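PDB 3ILK: uncharacterized tRNA/rRNA methyltransferase HI_0380 from Haemophilus influenzae, which probably methylates tRNA or rRNA with S-adenosyl-L-methionine as methyl donor, as a member of the TrmH family of SPOUT-fold RNA methyltransferases. Local coordinates for residues I8-I13 against I111-E116; C75-G80 against G107-V112. One frame throughout, in Å; residues are numbered along the deposited sequence.

Contact 1: residues I8-I13 against I111-E116; sequences IRIVLI and IVFGRE
The guanidinium of Arg115 receives the methyl CG2 of Ile13 on one face, over the centre of the group and 3.4 Å from CZ, while the ring of Phe113 has Val11 O at its edge, in plane, with CD1 3.7 Å from that oxygen. Ile10 reaches the same ring obliquely, its CG2 lying 3.9 Å from Phe113 CE1 and its CD1 close to the same rim atom; Leu12 CD2 comes in at Phe113 CB. The two backbones run parallel as neighbouring strands. Arg9 O and Val11 O accept from Ile111 N and Phe113 N, and Ile111 O and Phe113 O from Val11 N and Ile13 N; the Val11 N–Ile111 O bond is almost straight at the hydrogen (178°). Ile10, Leu12, Ile111 and Phe113 share a face, where helix 145-169 packs on Ile111 and Phe113. On the other face Val11 and Val112 lie side by side, and Ile13 CG1, beside its backbone N (chi1 -49°), sits a tight 3.5 Å from Val112 CG1. Glu14 and Glu124 form salt bridges with Arg115 NH2 and NH1, which probably offset its charge. Backbone bonds and apolar packing together thus hold the strand up to Phe113, next to Gly114, which by similarity binds S-adenosyl-L-methionine.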
loop_
_atom_site.group_PDB
_atom_site.type_symbol
_atom_site.label_atom_id
_atom_site.label_comp_id
_atom_site.label_asym_id
_atom_site.label_seq_id
_atom_site.Cartn_x
_atom_site.Cartn_y
_atom_site.Cartn_z
ATOM N N ILE A 8 17.271 -16.228 -5.435
ATOM C CA ILE A 8 16.285 -16.064 -6.536
ATOM C C ILE A 8 16.990 -15.545 -7.794
ATOM O O ILE A 8 17.527 -14.458 -7.796
ATOM C CB ILE A 8 15.158 -15.046 -6.199
ATOM C CG1 ILE A 8 14.356 -15.470 -4.932
ATOM C CG2 ILE A 8 14.272 -14.792 -7.434
ATOM C CD1 ILE A 8 13.596 -14.242 -4.219
ATOM N N ARG A 9 16.991 -16.350 -8.837
ATOM C CA ARG A 9 17.577 -15.943 -10.110
ATOM C C ARG A 9 16.480 -15.384 -10.989
ATOM O O ARG A 9 15.499 -16.082 -11.279
ATOM C CB ARG A 9 18.258 -17.152 -10.789
ATOM C CG ARG A 9 18.959 -16.821 -12.155
ATOM C CD ARG A 9 19.636 -18.040 -12.768
ATOM N NE ARG A 9 20.553 -18.704 -11.825
ATOM C CZ ARG A 9 20.972 -19.968 -11.897
ATOM N NH1 ARG A 9 20.598 -20.797 -12.885
ATOM N NH2 ARG A 9 21.768 -20.422 -10.934
ATOM N N ILE A 10 16.682 -14.171 -11.481
ATOM C CA ILE A 10 15.801 -13.550 -12.453
ATOM C C ILE A 10 16.353 -13.855 -13.855
ATOM O O ILE A 10 17.485 -13.510 -14.164
ATOM C CB ILE A 10 15.713 -12.009 -12.199
ATOM C CG1 ILE A 10 15.100 -11.700 -10.816
ATOM C CG2 ILE A 10 14.940 -11.253 -13.326
ATOM C CD1 ILE A 10 13.641 -12.094 -10.666
ATOM N N VAL A 11 15.564 -14.530 -14.688
ATOM C CA VAL A 11 16.044 -14.871 -16.029
ATOM C C VAL A 11 15.293 -14.064 -17.079
ATOM O O VAL A 11 14.087 -14.068 -17.107
ATOM C CB VAL A 11 15.849 -16.384 -16.335
ATOM C CG1 VAL A 11 16.396 -16.699 -17.784
ATOM C CG2 VAL A 11 16.480 -17.289 -15.165
ATOM N N LEU A 12 16.006 -13.397 -17.975
ATOM C CA LEU A 12 15.376 -12.677 -19.051
ATOM C C LEU A 12 15.673 -13.343 -20.422
ATOM O O LEU A 12 16.854 -13.357 -20.921
ATOM C CB LEU A 12 15.889 -11.224 -19.076
ATOM C CG LEU A 12 15.968 -10.415 -17.777
ATOM C CD1 LEU A 12 16.454 -8.941 -18.075
ATOM C CD2 LEU A 12 14.640 -10.389 -17.003
ATOM N N ILE A 13 14.599 -13.882 -21.017
ATOM C CA ILE A 13 14.681 -14.554 -22.327
ATOM C C ILE A 13 14.743 -13.588 -23.489
ATOM O O ILE A 13 13.776 -12.878 -23.768
ATOM C CB ILE A 13 13.490 -15.459 -22.591
ATOM C CG1 ILE A 13 13.219 -16.404 -21.371
ATOM C CG2 ILE A 13 13.716 -16.300 -23.845
ATOM C CD1 ILE A 13 14.400 -17.300 -20.975
ATOM N N ILE A 111 12.878 -17.257 -11.687
ATOM C CA ILE A 111 11.702 -16.696 -12.300
ATOM C C ILE A 111 12.067 -16.226 -13.697
ATOM O O ILE A 111 12.930 -15.374 -13.840
ATOM C CB ILE A 111 11.131 -15.579 -11.425
ATOM C CG1 ILE A 111 10.996 -16.098 -9.951
ATOM C CG2 ILE A 111 9.801 -15.131 -11.975
ATOM C CD1 ILE A 111 10.631 -14.995 -8.971
ATOM N N VAL A 112 11.354 -16.747 -14.710
ATOM C CA VAL A 112 11.721 -16.603 -16.094
ATOM C C VAL A 112 10.696 -15.700 -16.715
ATOM O O VAL A 112 9.498 -15.965 -16.639
ATOM C CB VAL A 112 11.803 -17.992 -16.863
ATOM C CG1 VAL A 112 12.408 -17.794 -18.286
ATOM C CG2 VAL A 112 12.672 -19.028 -16.025
ATOM N N PHE A 113 11.211 -14.637 -17.312
ATOM C CA PHE A 113 10.459 -13.624 -18.040
ATOM C C PHE A 113 10.626 -13.898 -19.510
ATOM O O PHE A 113 11.753 -13.789 -20.070
ATOM C CB PHE A 113 10.945 -12.227 -17.629
ATOM C CG PHE A 113 10.630 -11.887 -16.182
ATOM C CD1 PHE A 113 11.435 -12.368 -15.133
ATOM C CD2 PHE A 113 9.523 -11.101 -15.872
ATOM C CE1 PHE A 113 11.137 -12.060 -13.801
ATOM C CE2 PHE A 113 9.209 -10.808 -14.552
ATOM C CZ PHE A 113 10.012 -11.299 -13.512
ATOM N N GLY A 114 9.506 -14.257 -20.158
ATOM C CA GLY A 114 9.562 -14.677 -21.548
ATOM C C GLY A 114 9.583 -13.417 -22.351
ATOM O O GLY A 114 9.425 -12.320 -21.803
ATOM N N ARG A 115 9.795 -13.573 -23.647
ATOM C CA ARG A 115 9.778 -12.476 -24.584
ATOM C C ARG A 115 8.447 -11.710 -24.615
ATOM O O ARG A 115 7.360 -12.307 -24.656
ATOM C CB ARG A 115 10.047 -13.045 -25.970
ATOM C CG ARG A 115 11.313 -13.889 -26.053
ATOM C CD ARG A 115 11.186 -15.090 -27.051
ATOM N NE ARG A 115 10.821 -16.288 -26.279
ATOM C CZ ARG A 115 11.517 -17.428 -26.237
ATOM N NH1 ARG A 115 11.095 -18.408 -25.486
ATOM N NH2 ARG A 115 12.638 -17.585 -26.928
ATOM N N GLU A 116 8.552 -10.375 -24.639
ATOM C CA GLU A 116 7.417 -9.478 -24.787
ATOM C C GLU A 116 6.587 -9.894 -26.030
ATOM O O GLU A 116 7.131 -10.161 -27.087
ATOM C CB GLU A 116 7.958 -8.045 -24.932
ATOM C CG GLU A 116 7.148 -6.941 -24.217
ATOM C CD GLU A 116 7.930 -5.633 -24.067
ATOM O OE1 GLU A 116 8.970 -5.607 -23.338
ATOM O OE2 GLU A 116 7.484 -4.610 -24.681
HETATM O O HOH W 1 12.381 -11.228 -22.061
#

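Contact 2: residues C75-G80 against G107-V112; sequences CSLVIG and GKIAIV
Parallel pairing of two inner strands defines this contact: Cys75 and Ser76 lead into strand 77-81, which lies beside strand 109-113 within the all-parallel sheet of the SPOUT domain. The short strand axes approach to 4.6 Å and are inclined by 12°. Three backbone bonds alternate along the seam, Ala110 N to Leu77 O, Ile79 N to Ala110 O and Val112 N to Ile79 O, the last the shortest at 2.7 Å. The carbonyls of Leu77 and Ile79 also receive CA-H contacts, from Ile109 CA at 3.1 Å and from Ile111 CA, so each oxygen is approached by both an N-H and a C-H of the partner strand. At the entrance the pairing weakens: Lys108 O takes two weak bonds, from Ser76 N (121° at the hydrogen) and from Leu77 N. Cys75 lies alongside there, with SG beside its backbone N (chi1 -57°) and 3.9 Å from both Lys108 CB and Ala110 CB. On the opposite face Leu77 and Ile109 lie side by side and point the same way, Leu77 CD2 being 4.0 Å from Ile109 CG1; Ile79 CB meets Ile111 CG2 farther on, and helix 95-104 covers this face through Cys98 and Val102. At the entrance Ser76 OG is hydrogen-bonded to Tyr105 OH. The chemistry thus passes from two weak bonds to Lys108 O, where the chain is partly exposed, to three shorter bonds between buried residues toward Gly80, just before Thr81, a cofactor-binding residue by similarity.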
loop_
_atom_site.group_PDB
_atom_site.type_symbol
_atom_site.label_atom_id
_atom_site.label_comp_id
_atom_site.label_asym_id
_atom_site.label_seq_id
_atom_site.Cartn_x
_atom_site.Cartn_y
_atom_site.Cartn_z
ATOM N N CYS A 75 18.276 -24.645 -10.242
ATOM C CA CYS A 75 17.060 -24.160 -9.571
ATOM C C CYS A 75 15.972 -25.225 -9.624
ATOM O O CYS A 75 15.545 -25.620 -10.718
ATOM C CB CYS A 75 16.548 -22.888 -10.232
ATOM S SG CYS A 75 17.753 -21.566 -10.269
ATOM N N SER A 76 15.500 -25.702 -8.465
ATOM C CA SER A 76 14.524 -26.779 -8.499
ATOM C C SER A 76 13.082 -26.249 -8.446
ATOM O O SER A 76 12.134 -27.040 -8.528
ATOM C CB SER A 76 14.809 -27.796 -7.372
ATOM O OG SER A 76 14.644 -27.122 -6.141
ATOM N N LEU A 77 12.895 -24.929 -8.307
ATOM C CA LEU A 77 11.562 -24.333 -8.496
ATOM C C LEU A 77 11.716 -23.308 -9.597
ATOM O O LEU A 77 12.493 -22.421 -9.458
ATOM C CB LEU A 77 11.032 -23.600 -7.267
ATOM C CG LEU A 77 9.665 -22.835 -7.311
ATOM C CD1 LEU A 77 8.470 -23.689 -7.793
ATOM C CD2 LEU A 77 9.278 -22.167 -5.925
ATOM N N VAL A 78 10.942 -23.477 -10.651
ATOM C CA VAL A 78 11.004 -22.674 -11.833
ATOM C C VAL A 78 9.627 -22.043 -12.065
ATOM O O VAL A 78 8.631 -22.755 -12.097
ATOM C CB VAL A 78 11.380 -23.549 -13.006
ATOM C CG1 VAL A 78 11.466 -22.700 -14.338
ATOM C CG2 VAL A 78 12.734 -24.245 -12.717
ATOM N N ILE A 79 9.588 -20.709 -12.222
ATOM C CA ILE A 79 8.350 -20.009 -12.402
ATOM C C ILE A 79 8.543 -19.284 -13.699
ATOM O O ILE A 79 9.537 -18.507 -13.822
ATOM C CB ILE A 79 8.101 -18.925 -11.347
ATOM C CG1 ILE A 79 8.041 -19.527 -9.906
ATOM C CG2 ILE A 79 6.733 -18.233 -11.571
ATOM C CD1 ILE A 79 7.179 -20.687 -9.869
ATOM N N GLY A 80 7.643 -19.507 -14.660
ATOM C CA GLY A 80 7.705 -18.672 -15.941
ATOM C C GLY A 80 6.523 -17.715 -16.033
ATOM O O GLY A 80 5.394 -18.051 -15.657
ATOM N N GLY A 107 15.085 -23.954 -1.505
ATOM C CA GLY A 107 16.027 -24.277 -2.577
ATOM C C GLY A 107 16.220 -23.013 -3.387
ATOM O O GLY A 107 15.867 -21.969 -2.862
ATOM N N LYS A 108 16.810 -23.103 -4.595
ATOM C CA LYS A 108 16.920 -21.993 -5.540
ATOM C C LYS A 108 15.723 -21.983 -6.490
ATOM O O LYS A 108 15.245 -23.052 -6.903
ATOM C CB LYS A 108 18.195 -22.126 -6.405
ATOM C CG LYS A 108 19.509 -21.757 -5.724
ATOM C CD LYS A 108 20.667 -21.941 -6.711
ATOM C CE LYS A 108 21.993 -21.818 -6.021
ATOM N NZ LYS A 108 23.085 -22.187 -6.978
ATOM N N ILE A 109 15.323 -20.782 -6.884
ATOM C CA ILE A 109 14.143 -20.505 -7.632
ATOM C C ILE A 109 14.622 -19.700 -8.851
ATOM O O ILE A 109 15.408 -18.724 -8.711
ATOM C CB ILE A 109 13.158 -19.613 -6.758
ATOM C CG1 ILE A 109 12.760 -20.311 -5.465
ATOM C CG2 ILE A 109 11.938 -19.145 -7.572
ATOM C CD1 ILE A 109 13.503 -19.748 -4.253
ATOM N N ALA A 110 14.200 -20.097 -10.045
ATOM C CA ALA A 110 14.346 -19.144 -11.189
ATOM C C ALA A 110 12.972 -18.559 -11.521
ATOM O O ALA A 110 11.972 -19.265 -11.541
ATOM C CB ALA A 110 14.944 -19.881 -12.399
ATOM N N ILE A 111 12.878 -17.257 -11.687
ATOM C CA ILE A 111 11.702 -16.696 -12.300
ATOM C C ILE A 111 12.067 -16.226 -13.697
ATOM O O ILE A 111 12.930 -15.374 -13.840
ATOM C CB ILE A 111 11.131 -15.579 -11.425
ATOM C CG1 ILE A 111 10.996 -16.098 -9.951
ATOM C CG2 ILE A 111 9.801 -15.131 -11.975
ATOM C CD1 ILE A 111 10.631 -14.995 -8.971
ATOM N N VAL A 112 11.354 -16.747 -14.710
ATOM C CA VAL A 112 11.721 -16.603 -16.094
ATOM C C VAL A 112 10.696 -15.700 -16.715
ATOM O O VAL A 112 9.498 -15.965 -16.639
ATOM C CB VAL A 112 11.803 -17.992 -16.863
ATOM C CG1 VAL A 112 12.408 -17.794 -18.286
ATOM C CG2 VAL A 112 12.672 -19.028 -16.025
#

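Contacts 1 and 2 share Ile111 and Val112, for strand 109-113 is the middle member of three adjacent parallel strands, flanked by 8-13 and 77-81. Their centres are 10 Å apart. A probable hydrogen bond, Arg9 N to Ile109 O at 2.9 Å, continues the ladder of contact 1 into residues of contact 2, and Ala110 CB packs 4.1 Å from Val11 CG2. Strands 109-113 and 77-81 both lead toward the inferred cofactor site: Gly114 follows one, and Thr81 ends the other. Thr81 OG1 makes weak hydrogen bonds with Gly114 N and Val112 O, joining the two ends, and the Phe113 side chain is about 4 Å from both the Thr81 side chain and a bound 1,2-ethanediol, probably from the crystallisation liquor.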